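Local coordinates for protein sugar-binding transcriptional regulator, LacI family (Enterococcus faecalis, PDB 3CS3) that probably acts as a sugar-responsive LacI-family regulator of transcription, binding DNA through a region outside this construct, at residues V13-Y18 against M41-G46; A61-W66 against I83-R88; Y23-E28 against Y230-W235; R96-D101 against M237-K242. One frame throughout, in Å; residues are numbered along the deposited sequence. Where two conformers were deposited one is given.

Interaction 1 (V13-Y18 against M41-G46); sequences VYLADY and MIVCSG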
loop_
_atom_site.group_PDB
_atom_site.type_symbol
_atom_site.label_atom_id
_atom_site.label_comp_id
_atom_site.label_asym_id
_atom_site.label_seq_id
_atom_site.Cartn_x
_atom_site.Cartn_y
_atom_site.Cartn_z
ATOM N N VAL A 13 -9.218 11.369 -4.616
ATOM C CA VAL A 13 -8.045 10.807 -5.268
ATOM C C VAL A 13 -8.381 9.392 -5.728
ATOM O O VAL A 13 -8.677 8.520 -4.917
ATOM C CB VAL A 13 -6.808 10.837 -4.348
ATOM C CG1 VAL A 13 -5.609 10.205 -5.036
ATOM C CG2 VAL A 13 -6.483 12.277 -3.937
ATOM N N TYR A 14 -8.359 9.182 -7.039
ATOM C CA TYR A 14 -8.776 7.909 -7.616
ATOM C C TYR A 14 -7.576 7.081 -8.055
ATOM O O TYR A 14 -6.909 7.397 -9.041
ATOM C CB TYR A 14 -9.788 8.131 -8.750
ATOM C CG TYR A 14 -11.101 8.672 -8.233
ATOM C CD1 TYR A 14 -12.122 7.808 -7.845
ATOM C CD2 TYR A 14 -11.306 10.049 -8.086
ATOM C CE1 TYR A 14 -13.319 8.293 -7.346
ATOM C CE2 TYR A 14 -12.497 10.544 -7.585
ATOM C CZ TYR A 14 -13.501 9.659 -7.222
ATOM O OH TYR A 14 -14.690 10.134 -6.724
ATOM N N LEU A 15 -7.295 6.041 -7.275
ATOM C CA LEU A 15 -6.153 5.160 -7.506
ATOM C C LEU A 15 -6.618 3.818 -8.046
ATOM O O LEU A 15 -7.788 3.467 -7.922
ATOM C CB LEU A 15 -5.332 4.976 -6.228
ATOM C CG LEU A 15 -4.755 6.242 -5.576
ATOM C CD1 LEU A 15 -3.936 5.847 -4.372
ATOM C CD2 LEU A 15 -3.915 7.096 -6.545
ATOM N N ALA A 16 -5.694 3.080 -8.650
ATOM C CA ALA A 16 -6.004 1.805 -9.292
ATOM C C ALA A 16 -5.742 0.596 -8.391
ATOM O O ALA A 16 -6.260 -0.495 -8.644
ATOM C CB ALA A 16 -5.221 1.681 -10.577
ATOM N N ASP A 17 -4.958 0.812 -7.340
ATOM C CA ASP A 17 -4.469 -0.247 -6.438
ATOM C C ASP A 17 -3.662 -1.385 -7.079
ATOM O O ASP A 17 -3.851 -2.563 -6.765
ATOM C CB ASP A 17 -5.545 -0.769 -5.468
ATOM C CG ASP A 17 -5.423 -0.159 -4.074
ATOM O OD1 ASP A 17 -5.430 -0.926 -3.087
ATOM O OD2 ASP A 17 -5.307 1.082 -3.961
ATOM N N TYR A 18 -2.784 -1.009 -8.008
ATOM C CA TYR A 18 -1.549 -1.752 -8.201
ATOM C C TYR A 18 -0.467 -1.029 -7.403
ATOM O O TYR A 18 0.086 -1.588 -6.452
ATOM C CB TYR A 18 -1.144 -1.946 -9.681
ATOM C CG TYR A 18 -1.484 -0.837 -10.666
ATOM C CD1 TYR A 18 -2.543 -0.985 -11.559
ATOM C CD2 TYR A 18 -0.716 0.330 -10.746
ATOM C CE1 TYR A 18 -2.847 0.008 -12.479
ATOM C CE2 TYR A 18 -1.022 1.341 -11.658
ATOM C CZ TYR A 18 -2.091 1.172 -12.521
ATOM O OH TYR A 18 -2.399 2.164 -13.426
ATOM N N MET A 41 -8.164 15.134 1.646
ATOM C CA MET A 41 -8.278 14.187 0.565
ATOM C C MET A 41 -8.995 12.909 0.983
ATOM O O MET A 41 -8.872 12.460 2.120
ATOM C CB MET A 41 -6.889 13.946 -0.047
ATOM C CG MET A 41 -6.400 12.524 -0.094
ATOM S SD MET A 41 -4.607 12.531 -0.081
ATOM C CE MET A 41 -4.294 11.083 0.935
ATOM N N ILE A 42 -9.804 12.371 0.079
ATOM C CA ILE A 42 -10.272 11.001 0.221
ATOM C C ILE A 42 -9.762 10.167 -0.945
ATOM O O ILE A 42 -9.646 10.657 -2.073
ATOM C CB ILE A 42 -11.807 10.873 0.384
ATOM C CG1 ILE A 42 -12.550 11.565 -0.757
ATOM C CG2 ILE A 42 -12.229 11.430 1.734
ATOM C CD1 ILE A 42 -13.514 10.653 -1.487
ATOM N N VAL A 43 -9.428 8.916 -0.657
ATOM C CA VAL A 43 -8.868 8.029 -1.659
ATOM C C VAL A 43 -9.887 6.948 -1.982
ATOM O O VAL A 43 -10.441 6.329 -1.077
ATOM C CB VAL A 43 -7.537 7.410 -1.181
ATOM C CG1 VAL A 43 -6.935 6.510 -2.254
ATOM C CG2 VAL A 43 -6.549 8.497 -0.800
ATOM N N CYS A 44 -10.141 6.742 -3.272
ATOM C CA CYS A 44 -11.054 5.704 -3.727
ATOM C C CYS A 44 -10.391 4.794 -4.742
ATOM O O CYS A 44 -9.632 5.247 -5.593
ATOM C CB CYS A 44 -12.320 6.315 -4.317
ATOM S SG CYS A 44 -13.252 7.260 -3.107
ATOM N N SER A 45 -10.684 3.504 -4.645
ATOM C CA SER A 45 -10.076 2.524 -5.527
ATOM C C SER A 45 -11.038 1.388 -5.854
ATOM O O SER A 45 -11.896 1.044 -5.050
ATOM C CB SER A 45 -8.808 1.971 -4.886
ATOM O OG SER A 45 -7.999 1.378 -5.874
ATOM N N GLY A 46 -10.886 0.807 -7.037
ATOM C CA GLY A 46 -11.751 -0.281 -7.477
ATOM C C GLY A 46 -12.206 -0.105 -8.912
ATOM O O GLY A 46 -12.152 1.001 -9.455
#

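Interaction 2 (A61-W66 against I83-R88); sequences AIILDW and IVVLDR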
loop_
_atom_site.group_PDB
_atom_site.type_symbol
_atom_site.label_atom_id
_atom_site.label_comp_id
_atom_site.label_asym_id
_atom_site.label_seq_id
_atom_site.Cartn_x
_atom_site.Cartn_y
_atom_site.Cartn_z
ATOM N N ALA A 61 -10.726 16.382 -8.464
ATOM C CA ALA A 61 -10.157 15.039 -8.479
ATOM C C ALA A 61 -8.706 14.990 -8.941
ATOM O O ALA A 61 -8.291 15.764 -9.806
ATOM C CB ALA A 61 -11.025 14.090 -9.319
ATOM N N ILE A 62 -7.945 14.081 -8.334
ATOM C CA ILE A 62 -6.631 13.693 -8.821
ATOM C C ILE A 62 -6.733 12.224 -9.232
ATOM O O ILE A 62 -7.064 11.374 -8.409
ATOM C CB ILE A 62 -5.530 13.903 -7.755
ATOM C CG1 ILE A 62 -5.347 15.396 -7.455
ATOM C CG2 ILE A 62 -4.201 13.295 -8.210
ATOM C CD1 ILE A 62 -4.503 15.676 -6.222
ATOM N N ILE A 63 -6.463 11.933 -10.503
ATOM C CA ILE A 63 -6.682 10.590 -11.054
ATOM C C ILE A 63 -5.382 9.876 -11.436
ATOM O O ILE A 63 -4.617 10.353 -12.286
ATOM C CB ILE A 63 -7.600 10.615 -12.315
ATOM C CG1 ILE A 63 -8.810 11.548 -12.133
ATOM C CG2 ILE A 63 -8.004 9.186 -12.750
ATOM C CD1 ILE A 63 -9.961 10.972 -11.366
ATOM N N LEU A 64 -5.150 8.728 -10.805
ATOM C CA LEU A 64 -4.130 7.783 -11.243
ATOM C C LEU A 64 -4.754 6.385 -11.302
ATOM O O LEU A 64 -4.586 5.576 -10.388
ATOM C CB LEU A 64 -2.902 7.837 -10.321
ATOM C CG LEU A 64 -1.679 6.913 -10.486
ATOM C CD1 LEU A 64 -1.395 6.493 -11.922
ATOM C CD2 LEU A 64 -0.463 7.575 -9.889
ATOM N N ASP A 65 -5.470 6.117 -12.395
ATOM C CA ASP A 65 -6.221 4.877 -12.572
ATOM C C ASP A 65 -6.569 4.714 -14.046
ATOM O O ASP A 65 -7.415 5.438 -14.559
ATOM C CB ASP A 65 -7.512 4.921 -11.736
ATOM C CG ASP A 65 -8.314 3.619 -11.792
ATOM O OD1 ASP A 65 -7.857 2.616 -12.390
ATOM O OD2 ASP A 65 -9.426 3.606 -11.221
ATOM N N TRP A 66 -5.937 3.745 -14.710
ATOM C CA TRP A 66 -6.132 3.518 -16.147
ATOM C C TRP A 66 -7.517 2.953 -16.497
ATOM O O TRP A 66 -7.956 3.053 -17.644
ATOM C CB TRP A 66 -5.024 2.616 -16.717
ATOM C CG TRP A 66 -5.143 1.184 -16.291
ATOM C CD1 TRP A 66 -4.711 0.646 -15.120
ATOM C CD2 TRP A 66 -5.750 0.110 -17.027
ATOM N NE1 TRP A 66 -5.003 -0.696 -15.072
ATOM C CE2 TRP A 66 -5.646 -1.052 -16.229
ATOM C CE3 TRP A 66 -6.375 0.020 -18.280
ATOM C CZ2 TRP A 66 -6.134 -2.302 -16.645
ATOM C CZ3 TRP A 66 -6.865 -1.223 -18.696
ATOM C CH2 TRP A 66 -6.738 -2.367 -17.877
ATOM N N ILE A 83 -9.917 18.804 -12.533
ATOM C CA ILE A 83 -9.257 17.495 -12.498
ATOM C C ILE A 83 -7.769 17.561 -12.869
ATOM O O ILE A 83 -7.393 18.215 -13.832
ATOM C CB ILE A 83 -9.995 16.455 -13.400
ATOM C CG1 ILE A 83 -11.441 16.259 -12.934
ATOM C CG2 ILE A 83 -9.295 15.102 -13.356
ATOM C CD1 ILE A 83 -12.377 15.852 -14.019
ATOM N N VAL A 84 -6.929 16.893 -12.085
ATOM C CA VAL A 84 -5.541 16.650 -12.477
ATOM C C VAL A 84 -5.339 15.158 -12.776
ATOM O O VAL A 84 -5.623 14.301 -11.943
ATOM C CB VAL A 84 -4.536 17.172 -11.419
ATOM C CG1 VAL A 84 -3.116 16.815 -11.802
ATOM C CG2 VAL A 84 -4.653 18.684 -11.296
ATOM N N VAL A 85 -4.892 14.858 -13.991
ATOM C CA VAL A 85 -4.588 13.487 -14.376
ATOM C C VAL A 85 -3.096 13.204 -14.249
ATOM O O VAL A 85 -2.253 14.045 -14.575
ATOM C CB VAL A 85 -5.112 13.124 -15.798
ATOM C CG1 VAL A 85 -6.625 12.971 -15.784
ATOM C CG2 VAL A 85 -4.688 14.151 -16.827
ATOM N N LEU A 86 -2.790 12.016 -13.743
ATOM C CA LEU A 86 -1.421 11.590 -13.504
ATOM C C LEU A 86 -1.072 10.409 -14.404
ATOM O O LEU A 86 0.017 9.844 -14.311
ATOM C CB LEU A 86 -1.253 11.175 -12.039
ATOM C CG LEU A 86 -1.658 12.090 -10.880
ATOM C CD1 LEU A 86 -1.077 11.523 -9.597
ATOM C CD2 LEU A 86 -1.193 13.530 -11.065
ATOM N N ASP A 87 -1.998 10.057 -15.291
ATOM C CA ASP A 87 -1.947 8.776 -15.984
ATOM C C ASP A 87 -2.199 8.842 -17.488
ATOM O O ASP A 87 -2.136 7.812 -18.164
ATOM C CB ASP A 87 -2.943 7.799 -15.332
ATOM C CG ASP A 87 -4.393 8.295 -15.382
ATOM O OD1 ASP A 87 -4.660 9.434 -15.824
ATOM O OD2 ASP A 87 -5.283 7.532 -14.968
ATOM N N ARG A 88 -2.500 10.040 -17.996
ATOM C CA ARG A 88 -2.883 10.238 -19.397
ATOM C C ARG A 88 -2.746 11.697 -19.822
ATOM O O ARG A 88 -2.589 12.580 -18.975
ATOM C CB ARG A 88 -4.320 9.773 -19.634
ATOM C CG ARG A 88 -5.390 10.678 -19.046
ATOM C CD ARG A 88 -6.700 9.943 -18.908
ATOM N NE ARG A 88 -6.686 9.068 -17.743
ATOM C CZ ARG A 88 -7.636 8.186 -17.452
ATOM N NH1 ARG A 88 -7.537 7.453 -16.355
ATOM N NH2 ARG A 88 -8.689 8.046 -18.241
#

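Interaction 3 (Y23-E28 against Y230-W235); sequences YGELLE and YSKHRW. With SO4 (sulfate ion), chain D.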
loop_
_atom_site.group_PDB
_atom_site.type_symbol
_atom_site.label_atom_id
_atom_site.label_comp_id
_atom_site.label_asym_id
_atom_site.label_seq_id
_atom_site.Cartn_x
_atom_site.Cartn_y
_atom_site.Cartn_z
ATOM N N TYR A 23 2.361 4.473 -3.786
ATOM C CA TYR A 23 1.161 5.211 -3.357
ATOM C C TYR A 23 1.337 5.949 -2.046
ATOM O O TYR A 23 0.947 7.106 -1.942
ATOM C CB TYR A 23 -0.076 4.312 -3.254
ATOM C CG TYR A 23 -0.735 3.984 -4.572
ATOM C CD1 TYR A 23 -0.524 4.776 -5.703
ATOM C CD2 TYR A 23 -1.587 2.887 -4.687
ATOM C CE1 TYR A 23 -1.130 4.471 -6.918
ATOM C CE2 TYR A 23 -2.194 2.574 -5.900
ATOM C CZ TYR A 23 -1.965 3.372 -7.008
ATOM O OH TYR A 23 -2.568 3.066 -8.208
ATOM N N GLY A 24 1.933 5.279 -1.063
ATOM C CA GLY A 24 2.121 5.844 0.269
ATOM C C GLY A 24 2.826 7.188 0.263
ATOM O O GLY A 24 2.396 8.126 0.934
ATOM N N GLU A 25 3.894 7.285 -0.518
ATOM C CA GLU A 25 4.690 8.506 -0.581
ATOM C C GLU A 25 4.105 9.530 -1.564
ATOM O O GLU A 25 4.334 10.734 -1.429
ATOM C CB GLU A 25 6.171 8.191 -0.859
ATOM C CG GLU A 25 6.428 6.981 -1.766
ATOM C CD GLU A 25 6.525 5.649 -1.021
ATOM O OE1 GLU A 25 7.367 5.532 -0.108
ATOM O OE2 GLU A 25 5.769 4.713 -1.367
ATOM N N LEU A 26 3.340 9.041 -2.539
ATOM C CA LEU A 26 2.561 9.897 -3.428
ATOM C C LEU A 26 1.417 10.572 -2.659
ATOM O O LEU A 26 1.249 11.792 -2.733
ATOM C CB LEU A 26 2.001 9.084 -4.600
ATOM C CG LEU A 26 1.098 9.823 -5.592
ATOM C CD1 LEU A 26 1.894 10.746 -6.492
ATOM C CD2 LEU A 26 0.287 8.846 -6.408
ATOM N N LEU A 27 0.653 9.764 -1.920
ATOM C CA LEU A 27 -0.430 10.232 -1.053
ATOM C C LEU A 27 0.013 11.216 0.034
ATOM O O LEU A 27 -0.725 12.149 0.348
ATOM C CB LEU A 27 -1.159 9.041 -0.422
ATOM C CG LEU A 27 -2.423 8.461 -1.080
ATOM C CD1 LEU A 27 -2.666 8.945 -2.510
ATOM C CD2 LEU A 27 -2.377 6.944 -1.042
ATOM N N GLU A 28 1.203 11.005 0.602
ATOM C CA GLU A 28 1.781 11.891 1.620
ATOM C C GLU A 28 2.107 13.257 1.038
ATOM O O GLU A 28 1.979 14.282 1.702
ATOM C CB GLU A 28 3.061 11.283 2.204
ATOM C CG GLU A 28 2.862 10.364 3.404
ATOM C CD GLU A 28 4.181 9.893 4.016
ATOM O OE1 GLU A 28 5.200 10.615 3.896
ATOM O OE2 GLU A 28 4.194 8.800 4.627
ATOM N N TYR A 230 12.094 8.286 -9.285
ATOM C CA TYR A 230 11.614 9.656 -9.365
ATOM C C TYR A 230 11.129 10.040 -7.963
ATOM O O TYR A 230 10.932 9.167 -7.108
ATOM C CB TYR A 230 10.494 9.778 -10.413
ATOM C CG TYR A 230 9.426 8.703 -10.318
ATOM C CD1 TYR A 230 9.496 7.546 -11.096
ATOM C CD2 TYR A 230 8.340 8.846 -9.447
ATOM C CE1 TYR A 230 8.513 6.549 -11.000
ATOM C CE2 TYR A 230 7.357 7.866 -9.347
ATOM C CZ TYR A 230 7.448 6.722 -10.125
ATOM O OH TYR A 230 6.466 5.766 -10.016
ATOM N N SER A 231 10.953 11.331 -7.712
ATOM C CA SER A 231 10.405 11.768 -6.431
ATOM C C SER A 231 8.887 11.587 -6.403
ATOM O O SER A 231 8.153 12.331 -7.070
ATOM C CB SER A 231 10.773 13.224 -6.151
ATOM O OG SER A 231 10.458 13.564 -4.811
ATOM N N LYS A 232 8.422 10.599 -5.639
ATOM C CA LYS A 232 6.984 10.356 -5.491
ATOM C C LYS A 232 6.298 11.433 -4.646
ATOM O O LYS A 232 5.146 11.782 -4.912
ATOM C CB LYS A 232 6.699 8.988 -4.883
ATOM C CG LYS A 232 7.270 7.800 -5.628
ATOM C CD LYS A 232 8.519 7.310 -4.928
ATOM C CE LYS A 232 8.603 5.809 -4.930
ATOM N NZ LYS A 232 9.966 5.393 -4.515
ATOM N N HIS A 233 7.015 11.939 -3.637
ATOM C CA HIS A 233 6.533 13.023 -2.781
ATOM C C HIS A 233 6.229 14.269 -3.602
ATOM O O HIS A 233 5.195 14.913 -3.403
ATOM C CB HIS A 233 7.564 13.373 -1.695
ATOM C CG HIS A 233 7.609 12.409 -0.548
ATOM N ND1 HIS A 233 6.481 12.006 0.136
ATOM C CD2 HIS A 233 8.654 11.801 0.062
ATOM C CE1 HIS A 233 6.828 11.174 1.102
ATOM N NE2 HIS A 233 8.141 11.031 1.078
ATOM N N ARG A 234 7.136 14.601 -4.526
ATOM C CA ARG A 234 6.990 15.796 -5.357
ATOM C C ARG A 234 5.904 15.632 -6.410
ATOM O O ARG A 234 5.205 16.587 -6.730
ATOM C CB ARG A 234 8.319 16.180 -6.006
ATOM C CG ARG A 234 9.354 16.673 -5.011
ATOM C CD ARG A 234 10.600 17.155 -5.718
ATOM N NE ARG A 234 11.757 17.195 -4.829
ATOM C CZ ARG A 234 12.874 17.865 -5.089
ATOM N NH1 ARG A 234 12.987 18.573 -6.210
ATOM N NH2 ARG A 234 13.877 17.837 -4.221
ATOM N N TRP A 235 5.770 14.417 -6.943
ATOM C CA TRP A 235 4.690 14.086 -7.876
ATOM C C TRP A 235 3.344 14.438 -7.231
ATOM O O TRP A 235 2.541 15.162 -7.817
ATOM C CB TRP A 235 4.769 12.606 -8.252
ATOM C CG TRP A 235 3.920 12.165 -9.419
ATOM C CD1 TRP A 235 3.247 12.957 -10.313
ATOM C CD2 TRP A 235 3.699 10.810 -9.840
ATOM N NE1 TRP A 235 2.606 12.172 -11.248
ATOM C CE2 TRP A 235 2.867 10.854 -10.979
ATOM C CE3 TRP A 235 4.118 9.560 -9.354
ATOM C CZ2 TRP A 235 2.440 9.694 -11.644
ATOM C CZ3 TRP A 235 3.691 8.410 -10.014
ATOM C CH2 TRP A 235 2.858 8.490 -11.147
HETATM S S SO4 D . 10.439 9.969 -2.499
HETATM O O1 SO4 D . 11.365 10.485 -1.496
HETATM O O2 SO4 D . 9.756 11.095 -3.126
HETATM O O3 SO4 D . 11.183 9.220 -3.508
HETATM O O4 SO4 D . 9.457 9.092 -1.866
#

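Interaction 4 (R96-D101 against M237-K242); sequences RQVLLD and MVAAEK. With SO4 (sulfate ion), chain E; SO4 (sulfate ion), chain B.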
loop_
_atom_site.group_PDB
_atom_site.type_symbol
_atom_site.label_atom_id
_atom_site.label_comp_id
_atom_site.label_asym_id
_atom_site.label_seq_id
_atom_site.Cartn_x
_atom_site.Cartn_y
_atom_site.Cartn_z
ATOM N N ARG A 96 -5.722 19.241 -16.058
ATOM C CA ARG A 96 -4.278 19.394 -16.226
ATOM C C ARG A 96 -3.564 18.067 -16.026
ATOM O O ARG A 96 -4.154 17.127 -15.505
ATOM C CB ARG A 96 -3.725 20.439 -15.260
ATOM C CG ARG A 96 -4.237 21.840 -15.525
ATOM C CD ARG A 96 -3.825 22.373 -16.908
ATOM N NE ARG A 96 -4.174 23.787 -16.991
ATOM C CZ ARG A 96 -5.328 24.247 -17.469
ATOM N NH1 ARG A 96 -6.239 23.407 -17.946
ATOM N NH2 ARG A 96 -5.568 25.549 -17.474
ATOM N N GLN A 97 -2.295 18.001 -16.432
ATOM C CA GLN A 97 -1.507 16.767 -16.366
ATOM C C GLN A 97 -0.280 16.933 -15.495
ATOM O O GLN A 97 0.447 17.911 -15.634
ATOM C CB GLN A 97 -1.019 16.351 -17.752
ATOM C CG GLN A 97 -2.062 16.309 -18.843
ATOM C CD GLN A 97 -1.448 16.419 -20.234
ATOM O OE1 GLN A 97 -2.162 16.584 -21.220
ATOM N NE2 GLN A 97 -0.120 16.325 -20.317
ATOM N N VAL A 98 -0.045 15.982 -14.595
ATOM C CA VAL A 98 1.262 15.853 -13.944
ATOM C C VAL A 98 1.753 14.428 -14.177
ATOM O O VAL A 98 1.388 13.503 -13.453
ATOM C CB VAL A 98 1.253 16.205 -12.426
ATOM C CG1 VAL A 98 2.680 16.223 -11.884
ATOM C CG2 VAL A 98 0.604 17.553 -12.177
ATOM N N LEU A 99 2.576 14.262 -15.206
ATOM C CA LEU A 99 2.933 12.937 -15.706
ATOM C C LEU A 99 4.384 12.578 -15.438
ATOM O O LEU A 99 5.230 13.458 -15.314
ATOM C CB LEU A 99 2.662 12.859 -17.209
ATOM C CG LEU A 99 1.275 13.251 -17.722
ATOM C CD1 LEU A 99 1.222 13.101 -19.227
ATOM C CD2 LEU A 99 0.181 12.421 -17.070
ATOM N N LEU A 100 4.668 11.282 -15.340
ATOM C CA LEU A 100 6.053 10.826 -15.297
ATOM C C LEU A 100 6.681 11.006 -16.668
ATOM O O LEU A 100 6.013 10.861 -17.692
ATOM C CB LEU A 100 6.151 9.354 -14.896
ATOM C CG LEU A 100 5.618 8.915 -13.535
ATOM C CD1 LEU A 100 5.803 7.418 -13.379
ATOM C CD2 LEU A 100 6.301 9.665 -12.410
ATOM N N ASP A 101 7.969 11.325 -16.679
ATOM C CA ASP A 101 8.753 11.302 -17.902
ATOM C C ASP A 101 9.049 9.844 -18.287
ATOM O O ASP A 101 10.124 9.304 -17.996
ATOM C CB ASP A 101 10.037 12.105 -17.706
ATOM C CG ASP A 101 10.841 12.249 -18.978
ATOM O OD1 ASP A 101 10.239 12.380 -20.069
ATOM O OD2 ASP A 101 12.083 12.241 -18.876
ATOM N N MET A 237 2.973 16.427 -4.472
ATOM C CA MET A 237 3.010 17.836 -4.085
ATOM C C MET A 237 2.602 18.744 -5.244
ATOM O O MET A 237 1.769 19.639 -5.069
ATOM C CB MET A 237 4.408 18.216 -3.595
ATOM C CG MET A 237 4.449 19.474 -2.730
ATOM S SD MET A 237 4.430 19.133 -0.954
ATOM C CE MET A 237 6.189 19.105 -0.613
ATOM N N VAL A 238 3.189 18.492 -6.417
ATOM C CA VAL A 238 2.900 19.233 -7.650
ATOM C C VAL A 238 1.460 19.000 -8.115
ATOM O O VAL A 238 0.806 19.928 -8.598
ATOM C CB VAL A 238 3.932 18.902 -8.779
ATOM C CG1 VAL A 238 3.526 19.492 -10.107
ATOM C CG2 VAL A 238 5.305 19.413 -8.410
ATOM N N ALA A 239 0.963 17.774 -7.955
ATOM C CA ALA A 239 -0.440 17.465 -8.291
ATOM C C ALA A 239 -1.419 18.223 -7.398
ATOM O O ALA A 239 -2.422 18.750 -7.883
ATOM C CB ALA A 239 -0.703 15.978 -8.211
ATOM N N ALA A 240 -1.102 18.286 -6.105
ATOM C CA ALA A 240 -1.887 19.043 -5.123
ATOM C C ALA A 240 -1.905 20.552 -5.400
ATOM O O ALA A 240 -2.951 21.180 -5.296
ATOM C CB ALA A 240 -1.385 18.767 -3.723
ATOM N N GLU A 241 -0.759 21.127 -5.764
ATOM C CA GLU A 241 -0.688 22.562 -6.051
ATOM C C GLU A 241 -1.379 22.891 -7.373
ATOM O O GLU A 241 -1.932 23.976 -7.534
ATOM C CB GLU A 241 0.768 23.081 -6.016
ATOM C CG GLU A 241 1.430 23.369 -7.383
ATOM C CD GLU A 241 2.873 23.871 -7.282
ATOM O OE1 GLU A 241 3.536 23.648 -6.242
ATOM O OE2 GLU A 241 3.349 24.487 -8.258
ATOM N N LYS A 242 -1.359 21.937 -8.299
ATOM C CA LYS A 242 -1.978 22.103 -9.602
ATOM C C LYS A 242 -3.492 22.093 -9.523
ATOM O O LYS A 242 -4.138 22.819 -10.259
ATOM C CB LYS A 242 -1.518 21.003 -10.558
ATOM C CG LYS A 242 -1.293 21.473 -11.981
ATOM C CD LYS A 242 0.182 21.468 -12.350
ATOM C CE LYS A 242 0.978 22.546 -11.630
ATOM N NZ LYS A 242 2.140 23.000 -12.422
HETATM S S SO4 E . -2.591 27.378 -17.635
HETATM O O1 SO4 E . -2.031 26.109 -18.091
HETATM O O2 SO4 E . -3.396 27.161 -16.436
HETATM O O3 SO4 E . -1.509 28.309 -17.330
HETATM O O4 SO4 E . -3.430 27.930 -18.694
HETATM S S SO4 B . -8.980 25.948 -18.170
HETATM O O1 SO4 B . -10.037 26.590 -18.945
HETATM O O2 SO4 B . -9.566 25.334 -16.983
HETATM O O3 SO4 B . -8.332 24.934 -18.994
HETATM O O4 SO4 B . -7.998 26.946 -17.759
#

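Interaction 1 (V13-Y18 against M41-G46)
Ser45 adds a side-chain bond to Leu15 in a parallel strand pair, within the beta-alpha-beta unit of strand 10-15, helix 23-35 and strand 40-45. Its CB lies 3.5 Å from Leu15 O. From there Ser45 OG, anti to the backbone N (chi1 -161°), donates to Leu15 O at 2.9 Å and stands above the carbonyl plane, 64° out of it. OG also meets Asp17 CB, though Asp17 is poorly ordered. Three backbone bonds establish the ladder: Val13 N to Ile42 O at 2.7 Å, Cys44 N to Val13 O at 2.8 Å and Leu15 N to Cys44 O at 3.0 Å. Leu15 and Val43 share the face covered by helix 23-35, whereas Tyr14 and Cys44 share the other. Val43 to Ser45 also pair in an antiparallel ladder with a strand of the second subunit, so the sheet runs on across the interface. On the Tyr14 face, the ring's CE1 approaches Cys44 CB to 3.8 Å, and Cys44 SG stands obliquely 5.1 Å from the ring centroid.

Interaction 2 (A61-W66 against I83-R88)
Asp87 OD2 takes the backbone N-H of Asp65 at 2.9 Å and, from the opposite face of the carboxylate plane, Arg88 NH1 at 2.6 Å. Arg88 grips the carboxylate side-on, its NE reaching Asp87 OD1 at 2.8 Å with an N-H...O angle of 171°. Both carboxylate oxygens lie close to the guanidinium plane but are met from above their own. One shell out, Arg88 NH2 is held by Phe68 O and Thr70 OG1, which steadies the guanidinium, while Asp65 OD1 turns to Thr67 OG1. Behind this polar end the parallel ladder is regular: Val84 N to Ala61 O and Ile63 N to Val84 O are both 2.9 Å. Ile63 CG1 meets Ile83 CG2 at 3.8 Å on one face, and Leu86 CD1 lies against Ile62 CG2 at 3.9 Å. The pair belongs to a beta-alpha-beta unit, with helix 70-78 covering Ile83, helix 232-247 covering Val84 and Leu86, and strands 10-15 and 95-100 flanking it.

Interaction 3 (Y23-E28 against Y230-W235)
His233, whose ring lies against Glu25, sends its backbone N-H to O2 of a sulfate at 2.9 Å, nearly straight at 172°. Helices 23-35 and 232-247 pack here in the half of a periplasmic-binding-protein-like fold built on the seven-stranded mixed sheet. Lys232 N lies as close to the same oxygen and Ser231 OG is 3.1 Å away, so O2 sits close to three groups at the start of helix 232-247. The first N-H groups of the helix and its dipole would be expected to attract negative charge, although the sulfate probably came from the crystallisation liquor. Ser231 is the N-cap; its OG accepts a weak, long bond from Arg234 N. Glu25 CB lies over one face of the His233 ring, 4.0 Å from its centroid, a CH-pi contact. Because His233 was deposited in two conformers, this ring placement is less certain. Glu25 and Lys232 run side by side and point the same way, Glu25 CG 3.7 Å from Lys232 CB, while Lys232 NZ bonds to Asn214 O. Deeper in, Trp235 is fixed by NE1 bonding to Val98 O. Leu26 CD1 lies 3.4 Å above the Trp235 ring plane, offset toward the rim, and touches Trp235 CD2 at 3.8 Å.

Interaction 4 (R96-D101 against M237-K242)
Val98 projects from strand 95-100 onto helix 232-247, which lies almost antiparallel to it, a helix-on-sheet layer of the alpha/beta fold. The axes of the segments 96-100 and 237-242 approach to 8.9 Å, their N-to-C directions 175° apart. The tight part is apolar. Val98 CG1 meets Val238 CG1 at 3.8 Å, while Val98 CG2, beside the backbone N, lies 4.0 Å from Ala239 CA and, one turn after Val238, 3.9 Å from Lys242 CD. Lys242, bent at chi2 and chi3, contributes only its aliphatic chain here, its NZ forming a salt bridge with Glu255 OE2. The other end is looser. Arg96 CB comes no nearer than 4.2 Å to Lys242 CG, after which the chain bends (chi2 -63°) and its tip leads away from the helix toward two sulfates, probably from the crystallisation liquor. In-plane oxygens of both sulfates meet the guanidinium edge. Arg96 NH1 donates to O3 of one sulfate (chain B) at 2.8 Å, and Arg96 NH2 donates to O2 of the other (chain E) at 2.9 Å, N-H...O 171°.

Interactions 1, 2 and 4 all draw on one seven-stranded mixed sheet, in which strands 40-45, 10-15, 60-64, 82-85 and 95-100 lie side by side. The centres of interactions 1 and 2 are about 10 Å apart, and those of 2 and 4 about 9 Å. Along the chain these three follow in series, whereas interaction 3 pairs an early helix with a late one, and shares helix 232-247 with interaction 4, their centres about 11 Å apart. The late helix thus returns to a sheet built mostly from earlier sequence. Trp235 and Leu64 touch, joining interactions 2 and 3. The arrangement gives one continuous alpha/beta half, whose edge strand 40-45 pairs with a strand of the second subunit, so the sheet runs on into it.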